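Long-range contact in VWFA domain-containing protein (Alicyclobacillus acidocaldarius subsp. acidocaldarius, PDB 3RAG), which is of unknown function but has a von Willebrand factor type A domain and binds a sodium ion at a site like those of metal-dependent relatives: residues 139-144 and 174-179. Sequence-based numbering, arbitrary orientation.
Sequences VCLDTS and VSVIAF. With NA (sodium ion), chain C.
Strands 139-142 and 174-179 run parallel as neighbours, their axes 25° apart, through five backbone hydrogen bonds that start with V139 N to S175 O and end where T143 N continues the ladder to F179 O (2.7 Å). On one face the F179 ring swings back across the adjoining strand: chi1 of 62° sets CG between its own N and carbonyl carbon, and the ring reaches over D142, whose CA lies over one ring face, 3.7 Å from the centroid, in a CH-pi contact. D142 CB lies 3.7 Å from F179 CZ, while C140 O approaches the ring edge. C140 SG rests against I177 CD1 at 3.7 Å on this same face, beneath helix 214-232. On the other face L141 CD1 meets V176 CG1 (3.7 Å); just past the strand end, T143 CG2 touches A178 CB (3.8 Å). D142 OD1 accepts two bonds, from S144 N (2.9 Å) in an Asx turn and from S144 OG, which also binds sodium; OD2 is held by T17 OG1 and D18 N. An alanine at D142 would probably leave the S144 hydroxyl to the metal alone among these partners, and S144 N, T17 OG1 and D18 N without the carboxylate. The pair belongs to a beta-alpha-beta unit with helix 151-165; D142, S144 and S146 follow the DxSxS pattern of the metal-ion-dependent adhesion site, consistent with sodium binding by S144, S146 and D18.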
loop_
_atom_site.group_PDB
_atom_site.type_symbol
_atom_site.label_atom_id
_atom_site.label_comp_id
_atom_site.label_asym_id
_atom_site.label_seq_id
_atom_site.Cartn_x
_atom_site.Cartn_y
_atom_site.Cartn_z
ATOM N N VAL A 139 3.828 3.305 3.161
ATOM C CA VAL A 139 2.619 4.112 3.278
ATOM C C VAL A 139 2.999 5.539 2.838
ATOM O O VAL A 139 3.926 6.131 3.418
ATOM C CB VAL A 139 2.124 4.125 4.739
ATOM C CG1 VAL A 139 0.873 4.982 4.854
ATOM C CG2 VAL A 139 1.847 2.685 5.238
ATOM N N CYS A 140 2.324 6.066 1.803
ATOM C CA CYS A 140 2.601 7.407 1.255
ATOM C C CYS A 140 1.493 8.317 1.715
ATOM O O CYS A 140 0.344 8.102 1.348
ATOM C CB CYS A 140 2.577 7.430 -0.282
ATOM S SG CYS A 140 3.776 6.339 -1.018
ATOM N N LEU A 141 1.834 9.311 2.526
ATOM C CA LEU A 141 0.841 10.170 3.155
ATOM C C LEU A 141 0.881 11.572 2.553
ATOM O O LEU A 141 1.904 12.280 2.611
ATOM C CB LEU A 141 1.104 10.255 4.675
ATOM C CG LEU A 141 1.112 8.907 5.384
ATOM C CD1 LEU A 141 1.396 9.080 6.880
ATOM C CD2 LEU A 141 -0.294 8.273 5.182
ATOM N N ASP A 142 -0.259 11.959 1.997
ATOM C CA ASP A 142 -0.491 13.285 1.427
ATOM C C ASP A 142 -0.415 14.261 2.588
ATOM O O ASP A 142 -1.099 14.065 3.598
ATOM C CB ASP A 142 -1.909 13.239 0.862
ATOM C CG ASP A 142 -2.332 14.493 0.110
ATOM O OD1 ASP A 142 -1.784 15.592 0.327
ATOM O OD2 ASP A 142 -3.300 14.352 -0.688
ATOM N N THR A 143 0.425 15.290 2.465
ATOM C CA THR A 143 0.486 16.335 3.478
ATOM C C THR A 143 0.324 17.699 2.826
ATOM O O THR A 143 0.875 18.681 3.287
ATOM C CB THR A 143 1.805 16.282 4.319
ATOM O OG1 THR A 143 2.944 16.542 3.482
ATOM C CG2 THR A 143 1.950 14.940 5.001
ATOM N N SER A 144 -0.483 17.777 1.769
ATOM C CA SER A 144 -0.771 19.077 1.184
ATOM C C SER A 144 -1.558 19.910 2.190
ATOM O O SER A 144 -2.049 19.386 3.191
ATOM C CB SER A 144 -1.571 18.912 -0.103
ATOM O OG SER A 144 -2.783 18.257 0.173
ATOM N N VAL A 174 7.665 -1.845 7.352
ATOM C CA VAL A 174 6.862 -0.691 6.932
ATOM C C VAL A 174 7.723 0.559 6.906
ATOM O O VAL A 174 8.483 0.854 7.852
ATOM C CB VAL A 174 5.622 -0.492 7.852
ATOM C CG1 VAL A 174 6.060 -0.264 9.291
ATOM C CG2 VAL A 174 4.750 0.669 7.374
ATOM N N SER A 175 7.603 1.314 5.819
ATOM C CA SER A 175 8.262 2.618 5.726
ATOM C C SER A 175 7.162 3.641 5.477
ATOM O O SER A 175 6.101 3.300 4.932
ATOM C CB SER A 175 9.245 2.611 4.550
ATOM O OG SER A 175 9.797 3.900 4.339
ATOM N N VAL A 176 7.394 4.887 5.877
ATOM C CA VAL A 176 6.388 5.913 5.660
ATOM C C VAL A 176 7.038 7.089 4.945
ATOM O O VAL A 176 8.155 7.520 5.287
ATOM C CB VAL A 176 5.797 6.406 7.015
ATOM C CG1 VAL A 176 4.801 7.553 6.797
ATOM C CG2 VAL A 176 5.183 5.226 7.811
ATOM N N ILE A 177 6.364 7.583 3.916
ATOM C CA ILE A 177 6.794 8.826 3.323
ATOM C C ILE A 177 5.647 9.800 3.261
ATOM O O ILE A 177 4.475 9.407 3.253
ATOM C CB ILE A 177 7.410 8.647 1.927
ATOM C CG1 ILE A 177 6.393 8.164 0.939
ATOM C CG2 ILE A 177 8.559 7.655 1.941
ATOM C CD1 ILE A 177 7.058 7.818 -0.400
ATOM N N ALA A 178 5.996 11.079 3.245
ATOM C CA ALA A 178 5.042 12.165 3.101
ATOM C C ALA A 178 5.288 12.876 1.771
ATOM O O ALA A 178 6.417 12.958 1.301
ATOM C CB ALA A 178 5.224 13.171 4.233
ATOM N N PHE A 179 4.221 13.394 1.177
ATOM C CA PHE A 179 4.329 14.197 -0.023
ATOM C C PHE A 179 3.353 15.355 0.097
ATOM O O PHE A 179 2.182 15.157 0.403
ATOM C CB PHE A 179 4.087 13.369 -1.310
ATOM C CG PHE A 179 2.709 12.742 -1.421
ATOM C CD1 PHE A 179 1.750 13.316 -2.248
ATOM C CD2 PHE A 179 2.386 11.575 -0.731
ATOM C CE1 PHE A 179 0.494 12.749 -2.386
ATOM C CE2 PHE A 179 1.102 10.973 -0.866
ATOM C CZ PHE A 179 0.161 11.561 -1.696
HETATM NA NA NA C . -5.127 18.031 -0.978
HETATM O O HOH W 1 -4.105 16.171 -2.302
HETATM O O HOH W 2 -5.980 19.123 -3.472
#